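Local coordinates for protein virulence factor (Pectobacterium carotovorum, PDB 2W3Y) that acts as a virulence factor of a Drosophila pathogen, carries an S-linked palmitoyl group and binds to lipid vesicles, at residues S37-V42 against P83-K88; A62-M67 against Y261-F266. All blocks are in the same frame, centred on the assembly; numbering follows the deposited sequence.

Contact 1 (S37-V42 against P83-K88); sequences SKDGAV and PSNKEK
Asn85 opens the contact by giving its side-chain amide to the carboxylate of Asp39. The bond from Asn85 ND2 to Asp39 OD2 is short, 2.6 Å, and fairly straight, with 162° at the hydrogen. OD2 lies in the amide plane of Asn85 and is reached on its anti side, the one turned away from OD1. The amide and carboxylate planes are 55° apart. CG of Asn85 stands anti to its backbone N (chi1 -166°), which carries the amide across to the turn. The other end of the same amide is used too: water 1 donates to Asn85 OD1 at 2.9 Å.

Lys86 takes the second carboxylate oxygen. Its chain passes Asp39 at about a right angle and bends at the last torsion, bringing Lys86 NZ to 3.1 Å from Asp39 OD1 in a salt bridge. The ammonium comes from above the carboxylate plane. Water 3 joins the same two atoms, and water 2 donates to both Asp39 O and Lys86 O.

Asp39 sits in the type I turn Ser37-Gly40, which links the antiparallel strands 36-37 and 40-49 as a beta hairpin. Ser37 OG accepts from Asp39 N at 2.8 Å, an ST turn that helps fix the residue bearing the carboxylate. The partner segment belongs to the loop between helices 57-81 and 91-105.

The chemistry is polar and partly water-mediated, at the surface of the protein. Each oxygen of Asp39 has its own donor from the loop, so the rotation of the carboxylate is probably well defined.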
loop_
_atom_site.group_PDB
_atom_site.type_symbol
_atom_site.label_atom_id
_atom_site.label_comp_id
_atom_site.label_asym_id
_atom_site.label_seq_id
_atom_site.Cartn_x
_atom_site.Cartn_y
_atom_site.Cartn_z
ATOM N N SER A 37 6.772 14.356 -4.139
ATOM C CA SER A 37 7.984 15.134 -3.953
ATOM C C SER A 37 8.804 15.153 -5.231
ATOM O O SER A 37 8.655 14.280 -6.092
ATOM C CB SER A 37 8.822 14.490 -2.828
ATOM O OG SER A 37 10.170 14.882 -2.906
ATOM N N LYS A 38 9.703 16.125 -5.356
ATOM C CA LYS A 38 10.642 16.059 -6.470
ATOM C C LYS A 38 11.589 14.836 -6.386
ATOM O O LYS A 38 12.099 14.370 -7.403
ATOM C CB LYS A 38 11.387 17.392 -6.667
ATOM C CG LYS A 38 12.200 17.874 -5.487
ATOM C CD LYS A 38 12.842 19.246 -5.812
ATOM C CE LYS A 38 13.730 19.175 -7.055
ATOM N NZ LYS A 38 14.445 20.451 -7.289
ATOM N N ASP A 39 11.778 14.304 -5.177
ATOM C CA ASP A 39 12.639 13.128 -4.946
ATOM C C ASP A 39 11.965 11.761 -5.075
ATOM O O ASP A 39 12.637 10.727 -4.982
ATOM C CB ASP A 39 13.350 13.258 -3.595
ATOM C CG ASP A 39 14.352 14.417 -3.585
ATOM O OD1 ASP A 39 14.905 14.729 -4.666
ATOM O OD2 ASP A 39 14.574 15.020 -2.515
ATOM N N GLY A 40 10.646 11.761 -5.307
ATOM C CA GLY A 40 9.888 10.531 -5.481
ATOM C C GLY A 40 8.476 10.647 -4.921
ATOM O O GLY A 40 8.096 11.672 -4.361
ATOM N N ALA A 41 7.691 9.590 -5.082
ATOM C CA ALA A 41 6.314 9.617 -4.614
ATOM C C ALA A 41 6.006 8.318 -3.864
ATOM O O ALA A 41 6.543 7.269 -4.210
ATOM C CB ALA A 41 5.359 9.787 -5.801
ATOM N N VAL A 42 5.149 8.397 -2.849
ATOM C CA VAL A 42 4.590 7.213 -2.194
ATOM C C VAL A 42 3.082 7.326 -2.346
ATOM O O VAL A 42 2.498 8.301 -1.881
ATOM C CB VAL A 42 4.895 7.174 -0.662
ATOM C CG1 VAL A 42 4.369 5.874 -0.056
ATOM C CG2 VAL A 42 6.375 7.368 -0.387
ATOM N N PRO A 83 18.489 9.099 6.053
ATOM C CA PRO A 83 19.572 10.101 6.261
ATOM C C PRO A 83 19.407 11.388 5.442
ATOM O O PRO A 83 20.043 12.407 5.740
ATOM C CB PRO A 83 20.830 9.376 5.776
ATOM C CG PRO A 83 20.442 7.897 5.665
ATOM C CD PRO A 83 18.968 7.893 5.363
ATOM N N SER A 84 18.585 11.325 4.402
ATOM C CA SER A 84 18.390 12.444 3.491
ATOM C C SER A 84 17.009 12.322 2.878
ATOM O O SER A 84 16.394 11.246 2.910
ATOM C CB SER A 84 19.435 12.427 2.370
ATOM O OG SER A 84 19.276 11.269 1.570
ATOM N N ASN A 85 16.524 13.424 2.323
ATOM C CA ASN A 85 15.199 13.443 1.700
ATOM C C ASN A 85 15.068 12.395 0.605
ATOM O O ASN A 85 14.073 11.679 0.553
ATOM C CB ASN A 85 14.846 14.841 1.181
ATOM C CG ASN A 85 13.371 14.968 0.834
ATOM O OD1 ASN A 85 12.519 14.967 1.709
ATOM N ND2 ASN A 85 13.075 15.046 -0.439
ATOM N N LYS A 86 16.085 12.284 -0.247
ATOM C CA LYS A 86 16.080 11.295 -1.327
ATOM C C LYS A 86 15.862 9.855 -0.828
ATOM O O LYS A 86 15.139 9.066 -1.436
ATOM C CB LYS A 86 17.384 11.386 -2.126
ATOM C CG LYS A 86 17.452 12.566 -3.049
ATOM C CD LYS A 86 18.759 12.573 -3.849
ATOM C CE LYS A 86 18.990 13.929 -4.500
ATOM N NZ LYS A 86 17.868 14.263 -5.408
ATOM N N GLU A 87 16.501 9.537 0.297
ATOM C CA GLU A 87 16.451 8.214 0.886
ATOM C C GLU A 87 15.116 7.857 1.542
ATOM O O GLU A 87 14.836 6.668 1.768
ATOM C CB GLU A 87 17.621 8.034 1.858
ATOM C CG GLU A 87 18.946 7.790 1.138
ATOM C CD GLU A 87 20.135 7.821 2.094
ATOM O OE1 GLU A 87 20.559 6.737 2.567
ATOM O OE2 GLU A 87 20.626 8.937 2.391
ATOM N N LYS A 88 14.274 8.855 1.820
ATOM C CA LYS A 88 12.863 8.562 2.201
ATOM C C LYS A 88 12.106 7.745 1.129
ATOM O O LYS A 88 11.133 7.045 1.432
ATOM C CB LYS A 88 12.069 9.849 2.493
ATOM C CG LYS A 88 12.564 10.650 3.667
ATOM C CD LYS A 88 11.823 11.992 3.742
ATOM C CE LYS A 88 12.580 13.019 4.567
ATOM N NZ LYS A 88 12.557 12.722 6.001
HETATM O O HOH W 1 9.897 14.785 0.515
HETATM O O HOH W 2 14.718 9.108 -4.147
HETATM O O HOH W 3 16.285 16.860 -5.448
#

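Contact 2 (A62-M67 against Y261-F266); sequences AGRILM and YFDDIF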
loop_
_atom_site.group_PDB
_atom_site.type_symbol
_atom_site.label_atom_id
_atom_site.label_comp_id
_atom_site.label_asym_id
_atom_site.label_seq_id
_atom_site.Cartn_x
_atom_site.Cartn_y
_atom_site.Cartn_z
ATOM N N ALA A 62 -12.859 -2.470 11.293
ATOM C CA ALA A 62 -11.737 -2.455 12.239
ATOM C C ALA A 62 -10.388 -2.765 11.545
ATOM O O ALA A 62 -9.375 -2.100 11.807
ATOM C CB ALA A 62 -11.993 -3.443 13.380
ATOM N N GLY A 63 -10.397 -3.764 10.660
ATOM C CA GLY A 63 -9.212 -4.191 9.910
ATOM C C GLY A 63 -8.650 -3.080 9.038
ATOM O O GLY A 63 -7.439 -2.891 8.979
ATOM N N ARG A 64 -9.539 -2.338 8.375
ATOM C CA ARG A 64 -9.143 -1.192 7.562
ATOM C C ARG A 64 -8.459 -0.124 8.398
ATOM O O ARG A 64 -7.416 0.391 7.988
ATOM C CB ARG A 64 -10.328 -0.624 6.754
ATOM C CG ARG A 64 -10.786 -1.569 5.646
ATOM C CD ARG A 64 -11.894 -0.997 4.777
ATOM N NE ARG A 64 -11.615 0.362 4.297
ATOM C CZ ARG A 64 -12.200 0.921 3.243
ATOM N NH1 ARG A 64 -13.074 0.242 2.522
ATOM N NH2 ARG A 64 -11.897 2.161 2.896
ATOM N N ILE A 65 -9.021 0.197 9.570
ATOM C CA ILE A 65 -8.391 1.166 10.477
ATOM C C ILE A 65 -7.023 0.705 10.948
ATOM O O ILE A 65 -6.060 1.485 10.939
ATOM C CB ILE A 65 -9.255 1.522 11.730
ATOM C CG1 ILE A 65 -10.657 2.019 11.346
ATOM C CG2 ILE A 65 -8.524 2.540 12.625
ATOM C CD1 ILE A 65 -10.716 3.072 10.305
ATOM N N LEU A 66 -6.936 -0.552 11.364
ATOM C CA LEU A 66 -5.659 -1.140 11.786
ATOM C C LEU A 66 -4.561 -1.064 10.714
ATOM O O LEU A 66 -3.419 -0.686 11.003
ATOM C CB LEU A 66 -5.859 -2.592 12.209
ATOM C CG LEU A 66 -6.583 -2.844 13.537
ATOM C CD1 LEU A 66 -6.896 -4.347 13.687
ATOM C CD2 LEU A 66 -5.769 -2.323 14.733
ATOM N N MET A 67 -4.910 -1.426 9.481
ATOM C CA MET A 67 -3.917 -1.456 8.407
ATOM C C MET A 67 -3.419 -0.050 8.034
ATOM O O MET A 67 -2.215 0.132 7.802
ATOM C CB MET A 67 -4.451 -2.220 7.187
ATOM C CG MET A 67 -4.518 -3.753 7.346
ATOM S SD MET A 67 -2.983 -4.635 7.784
ATOM C CE MET A 67 -2.951 -4.616 9.565
ATOM N N TYR A 261 -3.425 9.914 -1.343
ATOM C CA TYR A 261 -4.295 8.892 -0.737
ATOM C C TYR A 261 -5.565 8.624 -1.533
ATOM O O TYR A 261 -6.179 9.551 -2.044
ATOM C CB TYR A 261 -4.685 9.297 0.692
ATOM C CG TYR A 261 -5.665 8.352 1.372
ATOM C CD1 TYR A 261 -5.232 7.158 1.949
ATOM C CD2 TYR A 261 -7.033 8.669 1.446
ATOM C CE1 TYR A 261 -6.147 6.285 2.593
ATOM C CE2 TYR A 261 -7.937 7.817 2.073
ATOM C CZ TYR A 261 -7.494 6.637 2.645
ATOM O OH TYR A 261 -8.407 5.820 3.264
ATOM N N PHE A 262 -5.940 7.349 -1.616
ATOM C CA PHE A 262 -7.218 6.916 -2.179
ATOM C C PHE A 262 -7.676 5.662 -1.442
ATOM O O PHE A 262 -6.858 4.815 -1.082
ATOM C CB PHE A 262 -7.073 6.607 -3.673
ATOM C CG PHE A 262 -8.356 6.130 -4.340
ATOM C CD1 PHE A 262 -9.338 7.044 -4.731
ATOM C CD2 PHE A 262 -8.569 4.772 -4.583
ATOM C CE1 PHE A 262 -10.528 6.604 -5.355
ATOM C CE2 PHE A 262 -9.751 4.320 -5.214
ATOM C CZ PHE A 262 -10.732 5.237 -5.588
ATOM N N ASP A 263 -8.979 5.550 -1.222
ATOM C CA ASP A 263 -9.579 4.307 -0.757
ATOM C C ASP A 263 -10.843 4.037 -1.548
ATOM O O ASP A 263 -11.478 4.964 -2.046
ATOM C CB ASP A 263 -9.913 4.369 0.731
ATOM C CG ASP A 263 -11.094 5.286 1.016
ATOM O OD1 ASP A 263 -10.898 6.515 0.953
ATOM O OD2 ASP A 263 -12.212 4.779 1.285
ATOM N N ASP A 264 -11.215 2.762 -1.662
ATOM C CA ASP A 264 -12.471 2.400 -2.295
ATOM C C ASP A 264 -12.878 0.992 -1.892
ATOM O O ASP A 264 -12.045 0.191 -1.431
ATOM C CB ASP A 264 -12.354 2.509 -3.826
ATOM C CG ASP A 264 -13.699 2.825 -4.511
ATOM O OD1 ASP A 264 -14.732 3.020 -3.805
ATOM O OD2 ASP A 264 -13.716 2.873 -5.767
ATOM N N ILE A 265 -14.177 0.726 -2.002
ATOM C CA ILE A 265 -14.698 -0.634 -2.020
ATOM C C ILE A 265 -15.005 -0.956 -3.468
ATOM O O ILE A 265 -15.932 -0.391 -4.076
ATOM C CB ILE A 265 -15.960 -0.824 -1.104
ATOM C CG1 ILE A 265 -15.602 -0.507 0.352
ATOM C CG2 ILE A 265 -16.511 -2.250 -1.227
ATOM C CD1 ILE A 265 -16.795 -0.290 1.282
ATOM N N PHE A 266 -14.196 -1.836 -4.049
ATOM C CA PHE A 266 -14.394 -2.244 -5.430
ATOM C C PHE A 266 -15.461 -3.333 -5.464
ATOM O O PHE A 266 -15.467 -4.222 -4.608
ATOM C CB PHE A 266 -13.093 -2.771 -6.022
ATOM C CG PHE A 266 -12.047 -1.717 -6.221
ATOM C CD1 PHE A 266 -12.093 -0.871 -7.322
ATOM C CD2 PHE A 266 -11.019 -1.565 -5.298
ATOM C CE1 PHE A 266 -11.124 0.100 -7.518
ATOM C CE2 PHE A 266 -10.031 -0.593 -5.481
ATOM C CZ PHE A 266 -10.085 0.238 -6.589
#
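Arg64 reaches from helix 57-81 to the carboxylate of Asp263 on strand 262-266. Arg64 NH2 stands 3.1 Å from Asp263 OD2. The pair is a salt bridge, but the hydrogen bond within it is weak, with only 130° at the hydrogen. OD2 lies near the guanidinium plane, at its edge. The carboxylate is turned 67° from that plane, so the two groups do not lie flat against each other.

The other terminal nitrogen meets a hydrocarbon. Arg64 NH1 lies 3.4 Å from Ile265 CG1, again at the guanidinium edge and near its plane. CD1 of Ile265 is a little farther from Arg64 NH1, at 4.0 Å. The two side chains cross at about a right angle. The stronger polar partner of NH1 is Gln48 on strand 40-49, which accepts a hydrogen bond from it through OE1.

The arrangement is a helix lying along a mixed beta-sheet, with Arg64 and Met67 both touching strand 166-179. Strands 40-49 and 262-266 are parallel neighbours in this sheet, and Arg64 holds residues of both. The axes of the short segments 62-67 and 262-266 stay 12.5 Å apart at their closest and run nearly antiparallel, at 153°. One long side chain therefore spans the gap.

Farther out, the Arg64 chain leaves the helix toward the strand and bends at chi3 on the way. The side chain also touches Thr46 and His175 of the sheet. Backbone hydrogen bonds of Asp264 with Thr46 and Gln48 hold the strand beside 40-49. One helical turn on, Glu68 OE2 is hydrogen-bonded to Tyr261 OH, just before the strand.

In the fold
Contacts 1 and 2 are both surface contacts, with no buried residue among those that touch. Their centres lie 25 Å apart, on opposite sides of the chain's centre. They share one mixed sheet: contact 1 ties the turn before strand 40-49 to the loop after helix 57-81, whereas contact 2 joins that helix itself to the neighbouring strand 262-266. Each rests on an aspartate and a basic residue. In contact 1 the aspartate lies in a turn and binds two donors with water between the segments. In contact 2 the arginine is the shared group, divided between a carboxylate, an isoleucine and a glutamine of the sheet.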